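Local structure of tyrosinase (3W6W) at residues Gly37-Gln42 with Glu139-Gln144; Gln272-Trp277 with Val549-Lys554; Lys323-Leu328 with Ile473-Tyr478. The protein is a fungal protyrosinase, a dicopper oxidoreductase that, as in its family, probably oxidises phenols to quinones once its proenzyme form is activated. All coordinates share one frame; numbering follows the deposited sequence.

Contact 1 of 3, residues Gly37-Gln42 with Glu139-Gln144; sequences GSNRIQ and ENEAKQ
The CA of Gln42, in the first turn of helix 41-55, stands 6.0 Å from the CA of Glu141, late in helix 132-144, and this is where the two backbones run nearest. Just upstream, an Asx turn, in which Asn39 OD1 takes the N-H of Ile41, leads the chain into helix 41-55. Glu141 supplies the centre of the contact. Its chain bends at chi2 (-71°), and each carboxylate oxygen then receives a different amide. Asn39 ND2 reaches OE2 of Glu141 at 3.0 Å over an almost straight N-H path (171°), coming from above the carboxylate plane, with the amide turned nearly perpendicular to it (88°). In the conformer modelled here, Gln42 NE2 donates a hydrogen bond to OE1 of Glu141 at 2.9 Å, nearly along the C-O axis. A water links Asn39 OD1 and the N-H of Gln42 and, weakly, Glu141 OE1. Alongside these polar groups the CG2 methyl of Ile41 lies across the Glu141 stem, 3.7 Å from its CB. The nearby start of helix 41-55 would probably favour the charged carboxylate. Around the pair, Trp29 of helix 26-34 donates to Gln42 OE1, Ile41 also rests on Asp137 and Trp138 of helix 132-144, and Ala142, on the far side of that helix, packs against Ile126 of helix 103-129, which carries the copper ligand His107.

Contact 2 of 3, residues Gln272-Trp277 with Val549-Lys554; sequences QNLDGW and VHYYKK
Trp277 places its CG anti to its carbonyl carbon (chi1 -62°), which swings the indole out of the loop toward helix 546-555; Tyr551 answers with its CG anti to the backbone N (chi1 177°), and the two side chains cross at about a right angle. The result is an offset edge-to-face pair with planes 83° apart: the edge of Tyr551 is directed at the face of the indole, and Tyr551 CD1 sits 3.7 Å from Trp277 CZ2, toward the rim. His550, one residue earlier on the helix, meets the far end of the indole rim to rim, its CD2 3.9 Å from Trp277 CZ3. One turn on, the aliphatic part of Lys554, extended to CE in the conformer given, runs up to the indole edge near the ring plane, bringing CD to 3.5 Å from Trp277 CH2. Leu274 adds a methyl, its CD1 lying 3.4 Å from Tyr551 OH. A type II turn from Leu274 to Trp277, with Gly276 at its third position, presents both side chains to the same helix. At the exposed side of this turn Asp275 forms a salt bridge with Lys500 of the second subunit. Tyr271 joins in, its ring meeting Tyr551 and standing edge-to-face with Trp277. Together these rings make an aromatic cluster at the surface, binding a loop of the central tyrosinase domain to a helix of the C-terminal domain.

Contact 3 of 3, residues Lys323-Leu328 with Ile473-Tyr478; sequences KNWMNL and ILSIRY
Trp325 projects from the loop that enters helix 328-340, the helix bearing the copper ligands His332 and His336, and lies against strand 470-479, in the mixed sheet that carries most of the C-terminal part. Its CA comes within 7.1 Å of the CA of Ser475. The benzo part of the indole does the touching: CE3 rests 3.7 Å from Ser475 CB, and CZ3 lies 3.9 Å from Arg477 CB. Farther out, Arg477 bends at chi3 (66°), which turns its guanidinium back beside the indole; Trp325 CH2 lies over one face of that group, with the two planes 43° apart, and NH1 of Arg477 is 3.7 Å from Trp325 CZ2. At the other end of the contact, Ile473 CD1 touches the backbone of Lys323, 4.0 Å from its CA. Beyond the tryptophan, Asn327 occupies the N-cap of helix 328-340: its OD1 caps Ala330 N, while its ND2 donates to Trp325 O at 3.0 Å, from above the carbonyl plane, and to Val540 O of strand 538-544, tying the loop to helix start and sheet. The polar ends on the strand are engaged elsewhere. Ser475 OG bonds to His585, and Arg477 forms a salt bridge with Glu581 and a cation-pi contact with Tyr306. What joins loop to strand is therefore mainly dispersion between the indole and aliphatic carbons, with an arginine whose position is probably set more by Glu581 than by the indole.

In the fold
Contact 1 closes first along the chain and stays among the helices, about 43 Å from contact 3 centre to centre and on the opposite side of the chain's centre; contact 2 lies about 48 Å from it, centre to centre. Contacts 2 and 3 are neighbours, with centres about 23 Å apart and nearest atoms about 7 Å apart, and both segments of contact 3 fall between those of contact 2 in sequence. Strand 470-479 serves contact 3, and its Tyr472 touches Val549 and Lys553 on the helix of contact 2. These two contacts hold the C-terminal domain against the central one, one at the surface and one at the loop entering a copper-ligand helix.

Contact 1 of 3, residues Gly37-Gln42 with Glu139-Gln144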
loop_
_atom_site.group_PDB
_atom_site.type_symbol
_atom_site.label_atom_id
_atom_site.label_comp_id
_atom_site.label_asym_id
_atom_site.label_seq_id
_atom_site.Cartn_x
_atom_site.Cartn_y
_atom_site.Cartn_z
ATOM N N GLY A 37 27.601 -5.399 -17.122
ATOM C CA GLY A 37 28.721 -4.494 -17.277
ATOM C C GLY A 37 29.070 -3.712 -16.024
ATOM O O GLY A 37 30.222 -3.322 -15.846
ATOM N N SER A 38 28.093 -3.474 -15.156
ATOM C CA SER A 38 28.364 -2.693 -13.943
ATOM C C SER A 38 28.978 -3.555 -12.853
ATOM O O SER A 38 28.766 -4.764 -12.802
ATOM C CB SER A 38 27.105 -2.006 -13.403
ATOM O OG SER A 38 27.389 -1.167 -12.282
ATOM N N ASN A 39 29.751 -2.912 -11.986
ATOM C CA ASN A 39 30.325 -3.588 -10.835
ATOM C C ASN A 39 29.418 -3.554 -9.578
ATOM O O ASN A 39 29.695 -4.251 -8.612
ATOM C CB ASN A 39 31.738 -3.059 -10.538
ATOM C CG ASN A 39 31.765 -1.561 -10.244
ATOM O OD1 ASN A 39 30.810 -0.987 -9.715
ATOM N ND2 ASN A 39 32.881 -0.921 -10.578
ATOM N N ARG A 40 28.359 -2.738 -9.587
ATOM C CA ARG A 40 27.428 -2.652 -8.453
ATOM C C ARG A 40 28.064 -2.100 -7.166
ATOM O O ARG A 40 27.486 -2.212 -6.085
ATOM C CB ARG A 40 26.755 -4.010 -8.172
ATOM C CG ARG A 40 25.331 -3.917 -7.620
ATOM C CD ARG A 40 24.794 -5.303 -7.306
ATOM N NE ARG A 40 23.404 -5.285 -6.858
ATOM C CZ ARG A 40 22.363 -5.599 -7.637
ATOM N NH1 ARG A 40 22.542 -5.931 -8.908
ATOM N NH2 ARG A 40 21.138 -5.566 -7.131
ATOM N N ILE A 41 29.235 -1.486 -7.286
ATOM C CA ILE A 41 29.938 -1.028 -6.090
ATOM C C ILE A 41 29.281 0.204 -5.452
ATOM O O ILE A 41 29.084 0.231 -4.244
ATOM C CB ILE A 41 31.439 -0.816 -6.348
ATOM C CG1 ILE A 41 32.116 -2.171 -6.611
ATOM C CG2 ILE A 41 32.083 -0.115 -5.152
ATOM C CD1 ILE A 41 33.564 -2.069 -7.026
ATOM N N GLN A 42 28.904 1.199 -6.251
ATOM C CA GLN A 42 28.239 2.385 -5.708
ATOM C C GLN A 42 26.919 2.031 -5.022
ATOM O O GLN A 42 26.596 2.572 -3.967
ATOM C CB GLN A 42 28.012 3.430 -6.803
ATOM C CG GLN A 42 29.299 4.032 -7.359
ATOM C CD GLN A 42 29.029 5.136 -8.365
ATOM O OE1 GLN A 42 27.956 5.739 -8.364
ATOM N NE2 GLN A 42 29.996 5.395 -9.239
ATOM N N GLU A 139 37.347 2.738 -3.218
ATOM C CA GLU A 139 37.538 4.157 -2.895
ATOM C C GLU A 139 37.299 5.006 -4.130
ATOM O O GLU A 139 36.690 6.073 -4.058
ATOM C CB GLU A 139 38.957 4.414 -2.373
ATOM C CG GLU A 139 39.233 3.897 -0.973
ATOM C CD GLU A 139 40.721 3.888 -0.655
ATOM O OE1 GLU A 139 41.464 4.723 -1.220
ATOM O OE2 GLU A 139 41.175 3.035 0.142
ATOM N N ASN A 140 37.768 4.517 -5.270
ATOM C CA ASN A 140 37.540 5.186 -6.541
ATOM C C ASN A 140 36.047 5.365 -6.855
ATOM O O ASN A 140 35.634 6.413 -7.354
ATOM C CB ASN A 140 38.254 4.424 -7.663
ATOM C CG ASN A 140 38.244 5.173 -8.977
ATOM O OD1 ASN A 140 38.927 6.186 -9.130
ATOM N ND2 ASN A 140 37.467 4.674 -9.941
ATOM N N GLU A 141 35.235 4.354 -6.546
ATOM C CA GLU A 141 33.790 4.447 -6.740
ATOM C C GLU A 141 33.123 5.375 -5.726
ATOM O O GLU A 141 32.214 6.123 -6.073
ATOM C CB GLU A 141 33.141 3.070 -6.646
ATOM C CG GLU A 141 33.525 2.128 -7.765
ATOM C CD GLU A 141 32.916 2.504 -9.100
ATOM O OE1 GLU A 141 31.965 3.300 -9.118
ATOM O OE2 GLU A 141 33.426 2.011 -10.137
ATOM N N ALA A 142 33.576 5.324 -4.475
ATOM C CA ALA A 142 33.011 6.192 -3.436
ATOM C C ALA A 142 33.251 7.651 -3.785
ATOM O O ALA A 142 32.381 8.505 -3.591
ATOM C CB ALA A 142 33.614 5.869 -2.082
ATOM N N LYS A 143 34.425 7.937 -4.333
ATOM C CA LYS A 143 34.772 9.316 -4.647
ATOM C C LYS A 143 34.030 9.833 -5.882
ATOM O O LYS A 143 33.942 11.042 -6.093
ATOM C CB LYS A 143 36.285 9.465 -4.767
ATOM C CG LYS A 143 36.973 9.307 -3.425
ATOM C CD LYS A 143 38.476 9.268 -3.559
ATOM C CE LYS A 143 39.146 9.093 -2.204
ATOM N NZ LYS A 143 40.625 9.080 -2.299
ATOM N N GLN A 144 33.483 8.917 -6.680
ATOM C CA GLN A 144 32.681 9.291 -7.844
ATOM C C GLN A 144 31.207 9.436 -7.476
ATOM O O GLN A 144 30.461 10.152 -8.144
ATOM C CB GLN A 144 32.822 8.258 -8.971
ATOM C CG GLN A 144 34.189 8.257 -9.638
ATOM C CD GLN A 144 34.313 7.227 -10.740
ATOM O OE1 GLN A 144 34.861 6.140 -10.531
ATOM N NE2 GLN A 144 33.821 7.570 -11.933
HETATM O O HOH W 1 29.813 1.492 -9.209
#

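Contact 2 of 3, residues Gln272-Trp277 with Val549-Lys554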
loop_
_atom_site.group_PDB
_atom_site.type_symbol
_atom_site.label_atom_id
_atom_site.label_comp_id
_atom_site.label_asym_id
_atom_site.label_seq_id
_atom_site.Cartn_x
_atom_site.Cartn_y
_atom_site.Cartn_z
ATOM N N GLN A 272 -9.824 13.615 -17.833
ATOM C CA GLN A 272 -8.829 12.871 -18.611
ATOM C C GLN A 272 -8.914 11.363 -18.384
ATOM O O GLN A 272 -8.269 10.579 -19.088
ATOM C CB GLN A 272 -7.411 13.404 -18.370
ATOM C CG GLN A 272 -7.203 14.796 -18.987
ATOM C CD GLN A 272 -5.852 15.409 -18.652
ATOM O OE1 GLN A 272 -5.014 14.792 -17.987
ATOM N NE2 GLN A 272 -5.633 16.638 -19.117
ATOM N N ASN A 273 -9.710 10.947 -17.410
ATOM C CA ASN A 273 -9.919 9.518 -17.211
ATOM C C ASN A 273 -11.104 8.980 -18.003
ATOM O O ASN A 273 -11.347 7.773 -18.034
ATOM C CB ASN A 273 -10.046 9.200 -15.730
ATOM C CG ASN A 273 -8.741 9.379 -15.013
ATOM O OD1 ASN A 273 -7.685 9.177 -15.605
ATOM N ND2 ASN A 273 -8.794 9.794 -13.761
ATOM N N LEU A 274 -11.836 9.885 -18.642
ATOM C CA LEU A 274 -12.932 9.501 -19.519
ATOM C C LEU A 274 -12.395 9.010 -20.855
ATOM O O LEU A 274 -11.303 9.394 -21.275
ATOM C CB LEU A 274 -13.873 10.684 -19.748
ATOM C CG LEU A 274 -14.487 11.272 -18.475
ATOM C CD1 LEU A 274 -15.185 12.580 -18.781
ATOM C CD2 LEU A 274 -15.448 10.279 -17.839
ATOM N N ASP A 275 -13.168 8.166 -21.528
ATOM C CA ASP A 275 -12.699 7.577 -22.771
ATOM C C ASP A 275 -12.465 8.651 -23.826
ATOM O O ASP A 275 -13.226 9.613 -23.929
ATOM C CB ASP A 275 -13.689 6.533 -23.285
ATOM C CG ASP A 275 -13.126 5.710 -24.431
ATOM O OD1 ASP A 275 -11.958 5.273 -24.332
ATOM O OD2 ASP A 275 -13.855 5.506 -25.426
ATOM N N GLY A 276 -11.390 8.488 -24.588
ATOM C CA GLY A 276 -11.133 9.337 -25.734
ATOM C C GLY A 276 -10.283 10.561 -25.455
ATOM O O GLY A 276 -10.081 11.388 -26.349
ATOM N N TRP A 277 -9.805 10.699 -24.224
ATOM C CA TRP A 277 -8.966 11.840 -23.870
ATOM C C TRP A 277 -7.534 11.427 -23.551
ATOM O O TRP A 277 -7.299 10.395 -22.911
ATOM C CB TRP A 277 -9.565 12.598 -22.679
ATOM C CG TRP A 277 -10.918 13.168 -22.941
ATOM C CD1 TRP A 277 -12.121 12.649 -22.552
ATOM C CD2 TRP A 277 -11.213 14.356 -23.676
ATOM N NE1 TRP A 277 -13.144 13.452 -22.988
ATOM C CE2 TRP A 277 -12.613 14.505 -23.687
ATOM C CE3 TRP A 277 -10.429 15.315 -24.323
ATOM C CZ2 TRP A 277 -13.243 15.576 -24.308
ATOM C CZ3 TRP A 277 -11.056 16.373 -24.942
ATOM C CH2 TRP A 277 -12.446 16.496 -24.932
ATOM N N VAL A 549 -10.255 23.683 -19.072
ATOM C CA VAL A 549 -11.160 24.670 -19.669
ATOM C C VAL A 549 -11.737 24.130 -20.970
ATOM O O VAL A 549 -12.946 24.237 -21.212
ATOM C CB VAL A 549 -10.465 26.026 -19.930
ATOM C CG1 VAL A 549 -11.330 26.903 -20.836
ATOM C CG2 VAL A 549 -10.198 26.742 -18.618
ATOM N N HIS A 550 -10.891 23.544 -21.810
ATOM C CA HIS A 550 -11.383 22.935 -23.034
ATOM C C HIS A 550 -12.497 21.916 -22.782
ATOM O O HIS A 550 -13.533 21.955 -23.442
ATOM C CB HIS A 550 -10.266 22.266 -23.827
ATOM C CG HIS A 550 -10.772 21.555 -25.036
ATOM N ND1 HIS A 550 -11.122 22.221 -26.187
ATOM C CD2 HIS A 550 -11.062 20.249 -25.251
ATOM C CE1 HIS A 550 -11.574 21.352 -27.076
ATOM N NE2 HIS A 550 -11.550 20.149 -26.529
ATOM N N TYR A 551 -12.291 21.014 -21.822
ATOM C CA TYR A 551 -13.315 20.020 -21.515
ATOM C C TYR A 551 -14.579 20.655 -20.953
ATOM O O TYR A 551 -15.687 20.283 -21.344
ATOM C CB TYR A 551 -12.824 18.936 -20.538
ATOM C CG TYR A 551 -13.942 17.972 -20.177
ATOM C CD1 TYR A 551 -14.285 16.932 -21.036
ATOM C CD2 TYR A 551 -14.694 18.136 -19.018
ATOM C CE1 TYR A 551 -15.323 16.065 -20.729
ATOM C CE2 TYR A 551 -15.736 17.271 -18.709
ATOM C CZ TYR A 551 -16.039 16.239 -19.565
ATOM O OH TYR A 551 -17.075 15.360 -19.292
ATOM N N TYR A 552 -14.427 21.588 -20.018
ATOM C CA TYR A 552 -15.609 22.248 -19.468
ATOM C C TYR A 552 -16.414 22.904 -20.582
ATOM O O TYR A 552 -17.650 22.781 -20.633
ATOM C CB TYR A 552 -15.236 23.283 -18.415
ATOM C CG TYR A 552 -16.450 23.973 -17.836
ATOM C CD1 TYR A 552 -16.966 25.127 -18.422
ATOM C CD2 TYR A 552 -17.086 23.462 -16.712
ATOM C CE1 TYR A 552 -18.081 25.753 -17.908
ATOM C CE2 TYR A 552 -18.202 24.084 -16.187
ATOM C CZ TYR A 552 -18.692 25.229 -16.787
ATOM O OH TYR A 552 -19.798 25.867 -16.278
ATOM N N LYS A 553 -15.722 23.615 -21.464
ATOM C CA LYS A 553 -16.414 24.287 -22.569
ATOM C C LYS A 553 -17.189 23.301 -23.432
ATOM O O LYS A 553 -18.314 23.574 -23.834
ATOM C CB LYS A 553 -15.436 25.090 -23.424
ATOM C CG LYS A 553 -15.001 26.387 -22.788
ATOM C CD LYS A 553 -14.173 27.213 -23.746
ATOM C CE LYS A 553 -13.916 28.597 -23.163
ATOM N NZ LYS A 553 -13.806 29.589 -24.255
ATOM N N LYS A 554 -16.587 22.144 -23.685
ATOM C CA LYS A 554 -17.210 21.097 -24.481
ATOM C C LYS A 554 -18.533 20.627 -23.870
ATOM O O LYS A 554 -19.459 20.252 -24.583
ATOM C CB LYS A 554 -16.239 19.927 -24.614
ATOM C CG LYS A 554 -16.620 18.893 -25.646
ATOM C CD LYS A 554 -15.505 17.873 -25.772
ATOM C CE LYS A 554 -15.747 16.935 -26.940
ATOM N NZ LYS A 554 -15.862 17.667 -28.235
#

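Contact 3 of 3, residues Lys323-Leu328 with Ile473-Tyr478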
loop_
_atom_site.group_PDB
_atom_site.type_symbol
_atom_site.label_atom_id
_atom_site.label_comp_id
_atom_site.label_asym_id
_atom_site.label_seq_id
_atom_site.Cartn_x
_atom_site.Cartn_y
_atom_site.Cartn_z
ATOM N N LYS A 323 1.007 35.192 -13.786
ATOM C CA LYS A 323 1.900 34.406 -14.638
ATOM C C LYS A 323 3.203 34.079 -13.920
ATOM O O LYS A 323 3.864 33.087 -14.233
ATOM C CB LYS A 323 2.203 35.144 -15.944
ATOM C CG LYS A 323 2.917 36.470 -15.746
ATOM C CD LYS A 323 2.384 37.535 -16.688
ATOM C CE LYS A 323 0.861 37.587 -16.648
ATOM N NZ LYS A 323 0.315 37.632 -15.257
ATOM N N ASN A 324 3.562 34.919 -12.955
ATOM C CA ASN A 324 4.790 34.744 -12.196
ATOM C C ASN A 324 4.559 34.073 -10.840
ATOM O O ASN A 324 5.425 34.122 -9.970
ATOM C CB ASN A 324 5.495 36.088 -12.001
ATOM C CG ASN A 324 6.115 36.617 -13.282
ATOM O OD1 ASN A 324 5.923 36.056 -14.363
ATOM N ND2 ASN A 324 6.868 37.696 -13.167
ATOM N N TRP A 325 3.399 33.442 -10.657
ATOM C CA TRP A 325 3.104 32.785 -9.380
ATOM C C TRP A 325 3.451 31.293 -9.372
ATOM O O TRP A 325 3.288 30.617 -8.353
ATOM C CB TRP A 325 1.636 32.990 -8.965
ATOM C CG TRP A 325 1.300 34.382 -8.536
ATOM C CD1 TRP A 325 2.098 35.483 -8.623
ATOM C CD2 TRP A 325 0.070 34.822 -7.949
ATOM N NE1 TRP A 325 1.440 36.584 -8.131
ATOM C CE2 TRP A 325 0.191 36.206 -7.712
ATOM C CE3 TRP A 325 -1.117 34.180 -7.596
ATOM C CZ2 TRP A 325 -0.830 36.956 -7.137
ATOM C CZ3 TRP A 325 -2.133 34.929 -7.035
ATOM C CH2 TRP A 325 -1.984 36.296 -6.808
ATOM N N MET A 326 3.903 30.762 -10.510
ATOM C CA MET A 326 4.391 29.379 -10.549
ATOM C C MET A 326 5.783 29.347 -9.943
ATOM O O MET A 326 6.733 29.877 -10.514
ATOM C CB MET A 326 4.435 28.830 -11.976
ATOM C CG MET A 326 4.886 27.374 -12.083
ATOM S SD MET A 326 3.657 26.203 -11.473
ATOM C CE MET A 326 2.420 26.299 -12.774
ATOM N N ASN A 327 5.903 28.726 -8.780
ATOM C CA ASN A 327 7.164 28.765 -8.052
ATOM C C ASN A 327 7.628 27.387 -7.589
ATOM O O ASN A 327 6.846 26.432 -7.515
ATOM C CB ASN A 327 7.087 29.744 -6.866
ATOM C CG ASN A 327 6.077 29.316 -5.826
ATOM O OD1 ASN A 327 6.383 28.526 -4.940
ATOM N ND2 ASN A 327 4.855 29.828 -5.935
ATOM N N LEU A 328 8.917 27.312 -7.272
ATOM C CA LEU A 328 9.573 26.063 -6.917
ATOM C C LEU A 328 8.962 25.458 -5.667
ATOM O O LEU A 328 8.745 24.256 -5.586
ATOM C CB LEU A 328 11.039 26.351 -6.652
ATOM C CG LEU A 328 11.894 25.161 -6.214
ATOM C CD1 LEU A 328 12.123 24.211 -7.367
ATOM C CD2 LEU A 328 13.221 25.684 -5.659
ATOM N N ILE A 473 -4.582 29.736 -17.108
ATOM C CA ILE A 473 -3.958 29.391 -15.840
ATOM C C ILE A 473 -4.864 29.817 -14.699
ATOM O O ILE A 473 -5.682 30.736 -14.848
ATOM C CB ILE A 473 -2.581 30.065 -15.653
ATOM C CG1 ILE A 473 -2.700 31.590 -15.799
ATOM C CG2 ILE A 473 -1.572 29.492 -16.639
ATOM C CD1 ILE A 473 -1.402 32.342 -15.476
ATOM N N LEU A 474 -4.716 29.136 -13.573
ATOM C CA LEU A 474 -5.392 29.505 -12.341
ATOM C C LEU A 474 -4.391 30.110 -11.383
ATOM O O LEU A 474 -3.307 29.562 -11.190
ATOM C CB LEU A 474 -6.025 28.275 -11.690
ATOM C CG LEU A 474 -7.307 27.771 -12.348
ATOM C CD1 LEU A 474 -7.500 26.297 -12.000
ATOM C CD2 LEU A 474 -8.487 28.603 -11.879
ATOM N N SER A 475 -4.754 31.239 -10.786
ATOM C CA SER A 475 -3.944 31.838 -9.729
ATOM C C SER A 475 -4.573 31.496 -8.388
ATOM O O SER A 475 -5.800 31.460 -8.268
ATOM C CB SER A 475 -3.868 33.359 -9.890
ATOM O OG SER A 475 -5.155 33.944 -9.898
ATOM N N ILE A 476 -3.735 31.238 -7.389
ATOM C CA ILE A 476 -4.209 30.866 -6.064
ATOM C C ILE A 476 -3.401 31.617 -5.015
ATOM O O ILE A 476 -2.181 31.479 -4.948
ATOM C CB ILE A 476 -4.078 29.337 -5.790
ATOM C CG1 ILE A 476 -4.805 28.508 -6.854
ATOM C CG2 ILE A 476 -4.614 28.996 -4.404
ATOM C CD1 ILE A 476 -3.936 28.110 -8.043
ATOM N N ARG A 477 -4.075 32.407 -4.189
ATOM C CA ARG A 477 -3.398 33.115 -3.106
ATOM C C ARG A 477 -4.112 32.793 -1.799
ATOM O O ARG A 477 -5.341 32.881 -1.716
ATOM C CB ARG A 477 -3.351 34.626 -3.373
ATOM C CG ARG A 477 -2.544 35.406 -2.334
ATOM C CD ARG A 477 -2.101 36.770 -2.860
ATOM N NE ARG A 477 -3.231 37.665 -3.100
ATOM C CZ ARG A 477 -3.168 38.777 -3.824
ATOM N NH1 ARG A 477 -2.030 39.155 -4.385
ATOM N NH2 ARG A 477 -4.252 39.511 -3.997
ATOM N N TYR A 478 -3.344 32.404 -0.788
ATOM C CA TYR A 478 -3.905 31.877 0.450
ATOM C C TYR A 478 -2.996 32.224 1.620
ATOM O O TYR A 478 -1.894 32.728 1.416
ATOM C CB TYR A 478 -4.087 30.350 0.359
ATOM C CG TYR A 478 -2.792 29.586 0.202
ATOM C CD1 TYR A 478 -2.204 29.435 -1.047
ATOM C CD2 TYR A 478 -2.160 29.005 1.298
ATOM C CE1 TYR A 478 -1.016 28.740 -1.205
ATOM C CE2 TYR A 478 -0.960 28.303 1.151
ATOM C CZ TYR A 478 -0.397 28.171 -0.107
ATOM O OH TYR A 478 0.789 27.492 -0.264
#